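Side-chain contacts in dual specificity protein phosphatase 18 (Homo sapiens, PDB 2ESB), which dephosphorylates phosphotyrosine and phosphothreonine in MAP kinase peptides, preferring phosphotyrosine and doubly phosphorylated forms, as a dual-specificity member of the protein tyrosine phosphatase family: residues 114-119 / 125-130; 27-32 / 109-114; 63-68 / 87-92. All blocks are in the same frame, centred on the assembly; numbering follows the deposited sequence.

Contact 1 of 3, residues 114-119 / 125-130; sequences LCLAYL and MSLLDA
The two backbones come closest where the CA atoms of Leu116 and Ala130 lie 5.7 Å apart, with the small side chain of Ala130 facing Leu119. The segments belong to helices 110-122 and 127-137, two successive helices of the protein tyrosine phosphatase fold joined by a short connection, and no hydrogen bond runs between them. Ala130 meets leucines one helical turn apart. Its CB butts against Leu119 CB at 3.9 Å, while its carbonyl O is covered by a methyl from each leucine: Leu116 CD2 at 3.6 Å and Leu119 CD1 at 3.8 Å. That O also accepts from Thr134 further along its own helix, so the methyls pack round an acceptor that already has a partner. In Leu116, CG lies beside the backbone N (chi1 -61°), and the two branches then divide the work, CD2 set against the Ala130 carbonyl while CD1 meets Leu127 CD1 methyl to methyl at 4.2 Å. Leu127 also packs on Ile152 of helix 145-159, which brings a third helix to the contact. At the other end Met125 bends at chi3 (92°), its SD resting 4.2 Å from Leu119 CB and its CE carried farther from that leucine. Ser126, next in the chain, caps the N-terminus of helix 127-137, its OG accepting from Asp129 N at 2.9 Å with an N-H...O angle of 161°.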
ATOM      1  N   LEU A 114      -0.508   2.699  -1.069  1.00 15.99           N
ATOM      2  CA  LEU A 114      -0.011   3.254   0.192  1.00 15.80           C
ATOM      3  C   LEU A 114       1.357   2.664   0.520  1.00 17.13           C
ATOM      4  O   LEU A 114       2.223   3.344   1.081  1.00 11.75           O
ATOM      5  CB  LEU A 114      -0.993   2.993   1.339  1.00 10.03           C
ATOM      6  CG  LEU A 114      -2.288   3.815   1.262  1.00 15.45           C
ATOM      7  CD1 LEU A 114      -3.017   3.749   2.582  1.00 14.38           C
ATOM      8  CD2 LEU A 114      -1.966   5.270   0.953  1.00 19.04           C
ATOM      9  N   CYS A 115       1.549   1.397   0.163  1.00 15.09           N
ATOM     10  CA  CYS A 115       2.825   0.739   0.398  1.00 12.64           C
ATOM     11  C   CYS A 115       3.921   1.448  -0.409  1.00 16.91           C
ATOM     12  O   CYS A 115       5.003   1.716   0.115  1.00 13.40           O
ATOM     13  CB  CYS A 115       2.749  -0.733  -0.002  1.00 11.18           C
ATOM     14  SG  CYS A 115       4.361  -1.593   0.113  1.00 15.65           S
ATOM     15  N   LEU A 116       3.638   1.756  -1.678  1.00 12.21           N
ATOM     16  CA  LEU A 116       4.622   2.443  -2.515  1.00 15.07           C
ATOM     17  C   LEU A 116       4.990   3.798  -1.918  1.00 13.95           C
ATOM     18  O   LEU A 116       6.163   4.172  -1.894  1.00 13.02           O
ATOM     19  CB  LEU A 116       4.096   2.638  -3.947  1.00 10.17           C
ATOM     20  CG  LEU A 116       3.769   1.364  -4.733  1.00 19.56           C
ATOM     21  CD1 LEU A 116       3.323   1.736  -6.144  1.00 19.36           C
ATOM     22  CD2 LEU A 116       4.995   0.444  -4.781  1.00 14.45           C
ATOM     23  N   ALA A 117       3.992   4.527  -1.421  1.00 12.11           N
ATOM     24  CA  ALA A 117       4.252   5.833  -0.832  1.00 14.42           C
ATOM     25  C   ALA A 117       5.155   5.677   0.381  1.00 16.66           C
ATOM     26  O   ALA A 117       6.102   6.450   0.574  1.00 12.95           O
ATOM     27  CB  ALA A 117       2.927   6.520  -0.425  1.00 13.70           C
ATOM     28  N   TYR A 118       4.867   4.673   1.201  1.00 13.34           N
ATOM     29  CA  TYR A 118       5.669   4.435   2.393  1.00  8.76           C
ATOM     30  C   TYR A 118       7.126   4.120   2.049  1.00 12.24           C
ATOM     31  O   TYR A 118       8.048   4.686   2.650  1.00 13.57           O
ATOM     32  CB  TYR A 118       5.068   3.290   3.211  1.00 12.75           C
ATOM     33  CG  TYR A 118       6.008   2.745   4.262  1.00 12.66           C
ATOM     34  CD1 TYR A 118       6.263   3.452   5.443  1.00 11.65           C
ATOM     35  CD2 TYR A 118       6.692   1.555   4.047  1.00 11.25           C
ATOM     36  CE1 TYR A 118       7.190   2.979   6.375  1.00 17.45           C
ATOM     37  CE2 TYR A 118       7.613   1.073   4.966  1.00 11.88           C
ATOM     38  CZ  TYR A 118       7.861   1.790   6.123  1.00 20.75           C
ATOM     39  OH  TYR A 118       8.807   1.326   7.002  1.00 18.49           O
ATOM     40  N   LEU A 119       7.334   3.218   1.088  1.00 10.99           N
ATOM     41  CA  LEU A 119       8.691   2.839   0.692  1.00 11.99           C
ATOM     42  C   LEU A 119       9.500   4.035   0.198  1.00 16.15           C
ATOM     43  O   LEU A 119      10.686   4.155   0.508  1.00 13.38           O
ATOM     44  CB  LEU A 119       8.663   1.757  -0.388  1.00 13.08           C
ATOM     45  CG  LEU A 119       8.182   0.377   0.068  1.00 13.40           C
ATOM     46  CD1 LEU A 119       8.094  -0.576  -1.118  1.00 12.33           C
ATOM     47  CD2 LEU A 119       9.147  -0.169   1.116  1.00 14.75           C
ATOM     48  N   MET A 125      13.515   5.051  -1.605  1.00 13.90           N
ATOM     49  CA  MET A 125      13.416   4.385  -2.897  1.00 21.66           C
ATOM     50  C   MET A 125      12.675   5.236  -3.913  1.00 18.89           C
ATOM     51  O   MET A 125      11.738   5.950  -3.569  1.00 17.23           O
ATOM     52  CB  MET A 125      12.692   3.042  -2.755  1.00 20.28           C
ATOM     53  CG  MET A 125      13.480   1.994  -1.975  1.00 25.93           C
ATOM     54  SD  MET A 125      12.516   0.504  -1.630  1.00 24.43           S
ATOM     55  CE  MET A 125      12.926  -0.494  -3.017  1.00 19.64           C
ATOM     56  N   SER A 126      13.114   5.176  -5.165  1.00 15.26           N
ATOM     57  CA  SER A 126      12.434   5.911  -6.224  1.00 20.40           C
ATOM     58  C   SER A 126      11.102   5.183  -6.407  1.00 18.19           C
ATOM     59  O   SER A 126      10.969   4.031  -5.976  1.00 15.55           O
ATOM     60  CB  SER A 126      13.234   5.825  -7.520  1.00 15.29           C
ATOM     61  OG  SER A 126      13.328   4.475  -7.926  1.00 13.77           O
ATOM     62  N   LEU A 127      10.122   5.838  -7.030  1.00 14.65           N
ATOM     63  CA  LEU A 127       8.834   5.197  -7.259  1.00 17.10           C
ATOM     64  C   LEU A 127       9.072   3.922  -8.061  1.00 14.20           C
ATOM     65  O   LEU A 127       8.483   2.875  -7.783  1.00 13.96           O
ATOM     66  CB  LEU A 127       7.876   6.131  -8.020  1.00 12.96           C
ATOM     67  CG  LEU A 127       6.473   5.576  -8.340  1.00 18.90           C
ATOM     68  CD1 LEU A 127       5.803   5.053  -7.052  1.00 14.01           C
ATOM     69  CD2 LEU A 127       5.604   6.675  -8.984  1.00 12.14           C
ATOM     70  N   LEU A 128       9.950   4.003  -9.053  1.00 14.79           N
ATOM     71  CA  LEU A 128      10.250   2.831  -9.876  1.00 15.70           C
ATOM     72  C   LEU A 128      10.812   1.678  -9.034  1.00 12.86           C
ATOM     73  O   LEU A 128      10.360   0.529  -9.156  1.00 14.75           O
ATOM     74  CB  LEU A 128      11.259   3.196 -10.976  1.00 13.85           C
ATOM     75  CG  LEU A 128      11.731   2.059 -11.896  1.00 23.91           C
ATOM     76  CD1 LEU A 128      10.545   1.466 -12.634  1.00 15.02           C
ATOM     77  CD2 LEU A 128      12.759   2.584 -12.895  1.00 25.21           C
ATOM     78  N   ASP A 129      11.792   1.976  -8.185  1.00 14.93           N
ATOM     79  CA  ASP A 129      12.393   0.924  -7.358  1.00 17.84           C
ATOM     80  C   ASP A 129      11.412   0.405  -6.314  1.00 13.16           C
ATOM     81  O   ASP A 129      11.399  -0.785  -6.000  1.00 14.44           O
ATOM     82  CB  ASP A 129      13.682   1.412  -6.678  1.00 15.97           C
ATOM     83  CG  ASP A 129      14.844   1.576  -7.664  1.00 25.51           C
ATOM     84  OD1 ASP A 129      14.759   1.052  -8.796  1.00 26.30           O
ATOM     85  OD2 ASP A 129      15.852   2.223  -7.305  1.00 19.83           O
ATOM     86  N   ALA A 130      10.583   1.290  -5.780  1.00 16.51           N
ATOM     87  CA  ALA A 130       9.590   0.855  -4.804  1.00 11.13           C
ATOM     88  C   ALA A 130       8.619  -0.103  -5.495  1.00 12.52           C
ATOM     89  O   ALA A 130       8.192  -1.101  -4.910  1.00 11.15           O
ATOM     90  CB  ALA A 130       8.841   2.067  -4.249  1.00 12.62           C
TER

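Contact 2 of 3, residues 27-32 / 109-114; sequences LYISNG and SRSAAL
Ser30 OG gives its proton to Asn31 O at 2.9 Å, in the carbonyl plane and on a lone pair, where strand 27-30 gives way to loop. The Ser30 side chain starts away from the helix; its carbonyl O is what approaches Ser111, 4.2 Å from OG. The main contact is made by Ile29, which points at helix 110-122. Its CG2, anti to the backbone N, presses on Ser111 OG at 3.5 Å, while the other branch reaches along the helix until CD1 lies 4.3 Å from Ala112 CA. An apolar branch thus covers a buried hydroxyl with no hydrogen-bond partner in the model. The nearest side-chain atoms of Ser111 and Cys104, the predicted phosphocysteine nucleophile, are about 3 Å apart. Strand and helix axes run nearly antiparallel, at 158°, and approach to 8.7 Å. Outside the two segments, a bound buffer molecule places its sulfonate in a salt bridge with Arg110 NE and a hydrogen bond with Ser109 N. Here the central sheet backs the phosphate-binding P-loop of protein tyrosine phosphatases, whose signature runs from Cys104 into the first turn of helix 110-122, which contains its Arg110 and Ser111.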
ATOM      1  N   LEU A  27       6.285  -4.613   7.506  1.00 10.57           N
ATOM      2  CA  LEU A  27       5.130  -4.285   6.683  1.00 10.27           C
ATOM      3  C   LEU A  27       4.745  -5.437   5.780  1.00 11.09           C
ATOM      4  O   LEU A  27       5.613  -6.081   5.184  1.00 11.90           O
ATOM      5  CB  LEU A  27       5.417  -3.053   5.831  1.00 12.07           C
ATOM      6  CG  LEU A  27       4.267  -2.616   4.914  1.00 12.86           C
ATOM      7  CD1 LEU A  27       3.081  -2.149   5.758  1.00  8.10           C
ATOM      8  CD2 LEU A  27       4.761  -1.486   3.994  1.00 10.31           C
ATOM      9  N   TYR A  28       3.439  -5.685   5.694  1.00  7.90           N
ATOM     10  CA  TYR A  28       2.870  -6.746   4.862  1.00  9.94           C
ATOM     11  C   TYR A  28       1.670  -6.206   4.080  1.00 14.09           C
ATOM     12  O   TYR A  28       1.060  -5.208   4.471  1.00 12.38           O
ATOM     13  CB  TYR A  28       2.361  -7.900   5.731  1.00 10.02           C
ATOM     14  CG  TYR A  28       3.388  -8.565   6.623  1.00 10.71           C
ATOM     15  CD1 TYR A  28       3.895  -7.908   7.742  1.00 12.66           C
ATOM     16  CD2 TYR A  28       3.817  -9.872   6.370  1.00 15.08           C
ATOM     17  CE1 TYR A  28       4.798  -8.531   8.598  1.00 14.64           C
ATOM     18  CE2 TYR A  28       4.730 -10.513   7.224  1.00 12.66           C
ATOM     19  CZ  TYR A  28       5.211  -9.832   8.332  1.00 14.18           C
ATOM     20  OH  TYR A  28       6.104 -10.432   9.181  1.00 16.13           O
ATOM     21  N   ILE A  29       1.326  -6.878   2.987  1.00 11.13           N
ATOM     22  CA  ILE A  29       0.156  -6.505   2.187  1.00 12.32           C
ATOM     23  C   ILE A  29      -0.676  -7.771   1.973  1.00 12.81           C
ATOM     24  O   ILE A  29      -0.119  -8.858   1.794  1.00 15.15           O
ATOM     25  CB  ILE A  29       0.518  -5.991   0.777  1.00 14.10           C
ATOM     26  CG1 ILE A  29       1.306  -4.682   0.854  1.00 18.88           C
ATOM     27  CG2 ILE A  29      -0.763  -5.770  -0.017  1.00 12.74           C
ATOM     28  CD1 ILE A  29       1.813  -4.219  -0.523  1.00 17.01           C
ATOM     29  N   SER A  30      -1.997  -7.651   1.981  1.00 10.18           N
ATOM     30  CA  SER A  30      -2.831  -8.834   1.754  1.00 13.76           C
ATOM     31  C   SER A  30      -4.207  -8.459   1.240  1.00 15.22           C
ATOM     32  O   SER A  30      -4.542  -7.274   1.117  1.00 14.18           O
ATOM     33  CB  SER A  30      -3.001  -9.643   3.051  1.00 12.29           C
ATOM     34  OG  SER A  30      -4.041  -9.096   3.859  1.00 13.91           O
ATOM     35  N   ASN A  31      -5.008  -9.472   0.927  1.00 16.36           N
ATOM     36  CA  ASN A  31      -6.367  -9.222   0.479  1.00 14.01           C
ATOM     37  C   ASN A  31      -7.248  -9.210   1.737  1.00 16.51           C
ATOM     38  O   ASN A  31      -6.743  -9.344   2.860  1.00 13.19           O
ATOM     39  CB  ASN A  31      -6.826 -10.303  -0.506  1.00 10.27           C
ATOM     40  CG  ASN A  31      -6.932 -11.664   0.132  1.00 17.31           C
ATOM     41  OD1 ASN A  31      -6.592 -11.841   1.301  1.00 13.50           O
ATOM     42  ND2 ASN A  31      -7.407 -12.641  -0.633  1.00 18.23           N
ATOM     43  N   GLY A  32      -8.556  -9.044   1.555  1.00 12.71           N
ATOM     44  CA  GLY A  32      -9.457  -8.991   2.693  1.00 15.78           C
ATOM     45  C   GLY A  32      -9.645 -10.286   3.457  1.00 19.59           C
ATOM     46  O   GLY A  32      -9.941 -10.267   4.652  1.00 17.22           O
ATOM     47  N   SER A 109      -4.749  -2.863  -5.642  1.00 13.40           N
ATOM     48  CA  SER A 109      -4.647  -1.437  -5.951  1.00 14.42           C
ATOM     49  C   SER A 109      -4.473  -0.456  -4.787  1.00 12.85           C
ATOM     50  O   SER A 109      -3.444   0.225  -4.682  1.00 14.20           O
ATOM     51  CB  SER A 109      -5.877  -1.020  -6.769  1.00 16.42           C
ATOM     52  OG  SER A 109      -5.755   0.323  -7.205  1.00 20.01           O
ATOM     53  N   ARG A 110      -5.484  -0.371  -3.930  1.00 12.62           N
ATOM     54  CA  ARG A 110      -5.469   0.551  -2.794  1.00 14.58           C
ATOM     55  C   ARG A 110      -4.345   0.364  -1.768  1.00 16.13           C
ATOM     56  O   ARG A 110      -3.577   1.304  -1.504  1.00 12.16           O
ATOM     57  CB  ARG A 110      -6.834   0.510  -2.094  1.00 13.71           C
ATOM     58  CG  ARG A 110      -7.938   1.178  -2.919  1.00 10.70           C
ATOM     59  CD  ARG A 110      -9.319   0.936  -2.328  1.00 13.32           C
ATOM     60  NE  ARG A 110      -9.766  -0.441  -2.547  1.00 12.39           N
ATOM     61  CZ  ARG A 110     -10.993  -0.875  -2.275  1.00 10.85           C
ATOM     62  NH1 ARG A 110     -11.895  -0.045  -1.774  1.00 14.43           N
ATOM     63  NH2 ARG A 110     -11.324  -2.133  -2.520  1.00 12.51           N
ATOM     64  N   SER A 111      -4.232  -0.823  -1.176  1.00 13.39           N
ATOM     65  CA  SER A 111      -3.168  -1.027  -0.192  1.00 13.34           C
ATOM     66  C   SER A 111      -1.789  -0.926  -0.859  1.00 13.36           C
ATOM     67  O   SER A 111      -0.837  -0.403  -0.272  1.00 16.70           O
ATOM     68  CB  SER A 111      -3.335  -2.386   0.524  1.00 14.97           C
ATOM     69  OG  SER A 111      -3.404  -3.476  -0.392  1.00 16.60           O
ATOM     70  N   ALA A 112      -1.684  -1.400  -2.096  1.00 12.92           N
ATOM     71  CA  ALA A 112      -0.408  -1.354  -2.805  1.00 17.51           C
ATOM     72  C   ALA A 112       0.093   0.077  -2.980  1.00 12.37           C
ATOM     73  O   ALA A 112       1.283   0.348  -2.825  1.00 11.48           O
ATOM     74  CB  ALA A 112      -0.531  -2.040  -4.165  1.00 15.32           C
ATOM     75  N   ALA A 113      -0.813   0.993  -3.295  1.00 13.91           N
ATOM     76  CA  ALA A 113      -0.437   2.391  -3.488  1.00 16.74           C
ATOM     77  C   ALA A 113       0.114   3.004  -2.207  1.00 13.05           C
ATOM     78  O   ALA A 113       1.099   3.754  -2.241  1.00 14.44           O
ATOM     79  CB  ALA A 113      -1.641   3.199  -3.980  1.00 13.66           C
ATOM     80  N   LEU A 114      -0.508   2.699  -1.069  1.00 15.99           N
ATOM     81  CA  LEU A 114      -0.011   3.254   0.192  1.00 15.80           C
ATOM     82  C   LEU A 114       1.357   2.664   0.520  1.00 17.13           C
ATOM     83  O   LEU A 114       2.223   3.344   1.081  1.00 11.75           O
ATOM     84  CB  LEU A 114      -0.993   2.993   1.339  1.00 10.03           C
ATOM     85  CG  LEU A 114      -2.288   3.815   1.262  1.00 15.45           C
ATOM     86  CD1 LEU A 114      -3.017   3.749   2.582  1.00 14.38           C
ATOM     87  CD2 LEU A 114      -1.966   5.270   0.953  1.00 19.04           C
TER

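Contact 3 of 3, residues 63-68 / 87-92; sequences DIQYMQ and ADHIHS
The Met67 and His89 side chains run antiparallel past one another, so the thioether lies alongside the imidazole rather than pointing straight into it. Met67 SD is 3.8 Å from both NE2 and CD2 of His89, and 4.2 Å from the ring centroid. The line to the sulfur leans 34° from the ring normal, an oblique sulfur-aromatic contact in which the sulfur is nearest the NE2-CD2 bond. A different approach brings Gln65 to NE2: its extended side chain comes from the direction opposite to that of the histidine, and its own NE2 sits in the ring plane at the edge, 4.0 Å from His89 NE2. The amide and imidazole planes are turned 60° apart, and no hydrogen bond is formed. Gln65 and Met67 stand two residues apart on strand 65-68 and so project from the same face of the sheet. The histidine spans the gap to them: with CG anti to the backbone N (chi1 -166°) its ring reaches out from the helix, whose backbone stays distant, the nearest CA pair, Met67 and His89, being 10.8 Å apart. His89 also touches Met48 on the adjacent strand 48-51. This is the surface margin of a beta-alpha-beta crossover, in which helix 83-95 links edge strand 65-68 to the parallel strand 100-103, passing strand 48-51 between them in the central sheet of the phosphatase fold.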
ATOM      1  N   ASP A  63      -5.697  -7.748  21.071  1.00 19.78           N
ATOM      2  CA  ASP A  63      -4.303  -7.328  20.989  1.00 13.18           C
ATOM      3  C   ASP A  63      -3.799  -6.918  19.607  1.00 14.02           C
ATOM      4  O   ASP A  63      -2.599  -6.930  19.333  1.00 19.96           O
ATOM      5  CB  ASP A  63      -3.423  -8.424  21.573  1.00 17.92           C
ATOM      6  CG  ASP A  63      -3.702  -8.652  23.053  1.00 30.34           C
ATOM      7  OD1 ASP A  63      -3.607  -9.808  23.504  1.00 28.80           O
ATOM      8  OD2 ASP A  63      -4.014  -7.665  23.761  1.00 30.30           O
ATOM      9  N   ILE A  64      -4.724  -6.567  18.731  1.00 15.32           N
ATOM     10  CA  ILE A  64      -4.350  -6.076  17.415  1.00 12.42           C
ATOM     11  C   ILE A  64      -5.081  -4.752  17.275  1.00 11.54           C
ATOM     12  O   ILE A  64      -6.241  -4.637  17.676  1.00 12.42           O
ATOM     13  CB  ILE A  64      -4.778  -7.042  16.294  1.00 14.22           C
ATOM     14  CG1 ILE A  64      -4.006  -8.361  16.446  1.00 18.52           C
ATOM     15  CG2 ILE A  64      -4.505  -6.403  14.933  1.00  9.09           C
ATOM     16  CD1 ILE A  64      -4.352  -9.417  15.416  1.00 20.16           C
ATOM     17  N   GLN A  65      -4.392  -3.745  16.750  1.00  7.62           N
ATOM     18  CA  GLN A  65      -4.990  -2.425  16.555  1.00 13.00           C
ATOM     19  C   GLN A  65      -5.472  -2.310  15.115  1.00 13.06           C
ATOM     20  O   GLN A  65      -4.785  -2.757  14.202  1.00 12.61           O
ATOM     21  CB  GLN A  65      -3.954  -1.329  16.844  1.00 11.02           C
ATOM     22  CG  GLN A  65      -4.551   0.068  16.890  1.00 12.89           C
ATOM     23  CD  GLN A  65      -3.484   1.157  16.942  1.00 15.59           C
ATOM     24  OE1 GLN A  65      -2.454   1.001  17.603  1.00 15.65           O
ATOM     25  NE2 GLN A  65      -3.732   2.268  16.248  1.00 15.41           N
ATOM     26  N   TYR A  66      -6.650  -1.716  14.915  1.00 10.55           N
ATOM     27  CA  TYR A  66      -7.225  -1.569  13.576  1.00 13.55           C
ATOM     28  C   TYR A  66      -7.610  -0.130  13.248  1.00 16.98           C
ATOM     29  O   TYR A  66      -7.907   0.662  14.139  1.00 13.14           O
ATOM     30  CB  TYR A  66      -8.505  -2.417  13.432  1.00 15.67           C
ATOM     31  CG  TYR A  66      -8.323  -3.913  13.589  1.00 12.60           C
ATOM     32  CD1 TYR A  66      -8.205  -4.494  14.850  1.00 11.65           C
ATOM     33  CD2 TYR A  66      -8.268  -4.743  12.472  1.00  7.52           C
ATOM     34  CE1 TYR A  66      -8.038  -5.870  15.000  1.00 16.86           C
ATOM     35  CE2 TYR A  66      -8.097  -6.135  12.609  1.00  9.02           C
ATOM     36  CZ  TYR A  66      -7.984  -6.688  13.875  1.00 15.26           C
ATOM     37  OH  TYR A  66      -7.828  -8.051  14.023  1.00 10.81           O
ATOM     38  N   MET A  67      -7.606   0.196  11.962  1.00 15.84           N
ATOM     39  CA  MET A  67      -8.039   1.509  11.509  1.00 18.16           C
ATOM     40  C   MET A  67      -8.480   1.356  10.061  1.00 18.73           C
ATOM     41  O   MET A  67      -8.167   0.359   9.404  1.00 12.84           O
ATOM     42  CB  MET A  67      -6.924   2.554  11.613  1.00 14.90           C
ATOM     43  CG  MET A  67      -5.870   2.465  10.532  1.00 14.34           C
ATOM     44  SD  MET A  67      -4.708   3.835  10.704  1.00 20.69           S
ATOM     45  CE  MET A  67      -5.666   5.112   9.853  1.00 22.43           C
ATOM     46  N   GLN A  68      -9.205   2.341   9.556  1.00 11.19           N
ATOM     47  CA  GLN A  68      -9.686   2.260   8.191  1.00 13.51           C
ATOM     48  C   GLN A  68      -9.529   3.572   7.455  1.00 18.61           C
ATOM     49  O   GLN A  68      -9.773   4.648   8.016  1.00 21.53           O
ATOM     50  CB  GLN A  68     -11.155   1.837   8.198  1.00 17.47           C
ATOM     51  CG  GLN A  68     -11.742   1.524   6.831  1.00 20.94           C
ATOM     52  CD  GLN A  68     -12.940   0.602   6.934  1.00 38.18           C
ATOM     53  OE1 GLN A  68     -13.295   0.146   8.025  1.00 30.44           O
ATOM     54  NE2 GLN A  68     -13.562   0.309   5.801  1.00 29.63           N
ATOM     55  N   ALA A  87       2.096   6.665   6.028  1.00 11.93           N
ATOM     56  CA  ALA A  87       3.514   6.289   5.980  1.00 13.71           C
ATOM     57  C   ALA A  87       4.139   6.492   7.369  1.00 15.78           C
ATOM     58  O   ALA A  87       4.891   5.644   7.873  1.00 10.50           O
ATOM     59  CB  ALA A  87       4.255   7.141   4.952  1.00 11.15           C
ATOM     60  N   ASP A  88       3.828   7.621   7.993  1.00 13.71           N
ATOM     61  CA  ASP A  88       4.368   7.903   9.322  1.00 13.53           C
ATOM     62  C   ASP A  88       3.815   6.907  10.351  1.00 11.43           C
ATOM     63  O   ASP A  88       4.503   6.530  11.304  1.00 13.25           O
ATOM     64  CB  ASP A  88       4.017   9.328   9.751  1.00 13.63           C
ATOM     65  CG  ASP A  88       4.643  10.392   8.851  1.00 20.03           C
ATOM     66  OD1 ASP A  88       5.614  10.102   8.120  1.00 17.93           O
ATOM     67  OD2 ASP A  88       4.162  11.538   8.889  1.00 19.15           O
ATOM     68  N   HIS A  89       2.578   6.464  10.146  1.00 11.80           N
ATOM     69  CA  HIS A  89       1.956   5.516  11.068  1.00 13.44           C
ATOM     70  C   HIS A  89       2.699   4.179  10.978  1.00 10.16           C
ATOM     71  O   HIS A  89       3.035   3.578  11.990  1.00 10.91           O
ATOM     72  CB  HIS A  89       0.474   5.337  10.709  1.00 13.07           C
ATOM     73  CG  HIS A  89      -0.342   4.649  11.765  1.00 14.43           C
ATOM     74  ND1 HIS A  89      -0.068   3.378  12.221  1.00 18.01           N
ATOM     75  CD2 HIS A  89      -1.474   5.038  12.401  1.00 13.17           C
ATOM     76  CE1 HIS A  89      -1.000   3.009  13.085  1.00  5.09           C
ATOM     77  NE2 HIS A  89      -1.866   3.998  13.210  1.00 16.53           N
ATOM     78  N   ILE A  90       2.957   3.717   9.761  1.00 10.54           N
ATOM     79  CA  ILE A  90       3.674   2.457   9.568  1.00 10.85           C
ATOM     80  C   ILE A  90       5.045   2.541  10.239  1.00 14.92           C
ATOM     81  O   ILE A  90       5.481   1.615  10.920  1.00 14.52           O
ATOM     82  CB  ILE A  90       3.835   2.160   8.061  1.00 12.04           C
ATOM     83  CG1 ILE A  90       2.447   1.936   7.446  1.00 11.92           C
ATOM     84  CG2 ILE A  90       4.730   0.943   7.850  1.00 12.32           C
ATOM     85  CD1 ILE A  90       2.450   1.953   5.924  1.00 13.83           C
ATOM     86  N   HIS A  91       5.715   3.664  10.042  1.00  8.87           N
ATOM     87  CA  HIS A  91       7.027   3.878  10.635  1.00 13.59           C
ATOM     88  C   HIS A  91       6.965   3.852  12.164  1.00 11.04           C
ATOM     89  O   HIS A  91       7.808   3.226  12.807  1.00 13.44           O
ATOM     90  CB  HIS A  91       7.598   5.217  10.170  1.00 12.95           C
ATOM     91  CG  HIS A  91       8.932   5.535  10.767  1.00 14.37           C
ATOM     92  ND1 HIS A  91      10.058   4.776  10.522  1.00 20.01           N
ATOM     93  CD2 HIS A  91       9.312   6.506  11.630  1.00 15.60           C
ATOM     94  CE1 HIS A  91      11.073   5.265  11.212  1.00 20.51           C
ATOM     95  NE2 HIS A  91      10.647   6.313  11.892  1.00 25.45           N
ATOM     96  N   SER A  92       5.969   4.516  12.752  1.00 15.51           N
ATOM     97  CA  SER A  92       5.848   4.537  14.215  1.00 11.97           C
ATOM     98  C   SER A  92       5.631   3.144  14.785  1.00 15.23           C
ATOM     99  O   SER A  92       6.182   2.809  15.834  1.00 16.24           O
ATOM    100  CB  SER A  92       4.702   5.440  14.659  1.00 13.66           C
ATOM    101  OG  SER A  92       4.944   6.776  14.266  1.00 27.05           O
TER

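In the fold
Contacts 1 and 2 lie in the core and use the same helix, 110-122: its first turn meets strand 27-30, and its next turns meet helix 127-137. They touch directly, Cys115 CB packing 3.6 Å from Ile29 CD1. Contact 3 is at the surface, away from the active site, and reaches the same sheet as contact 2 from helix 83-95. Tyr118 joins helix 110-122 to helix 83-95, its CE1 lying 3.5 Å from Ile90 CG2. Chemistry follows position: the side chains of contact 1 meet as apolar groups, its methionine included, contact 2 sets an isoleucine against a buried serine beside the predicted nucleophile, and contact 3 sets one amide and one thioether against an imidazole.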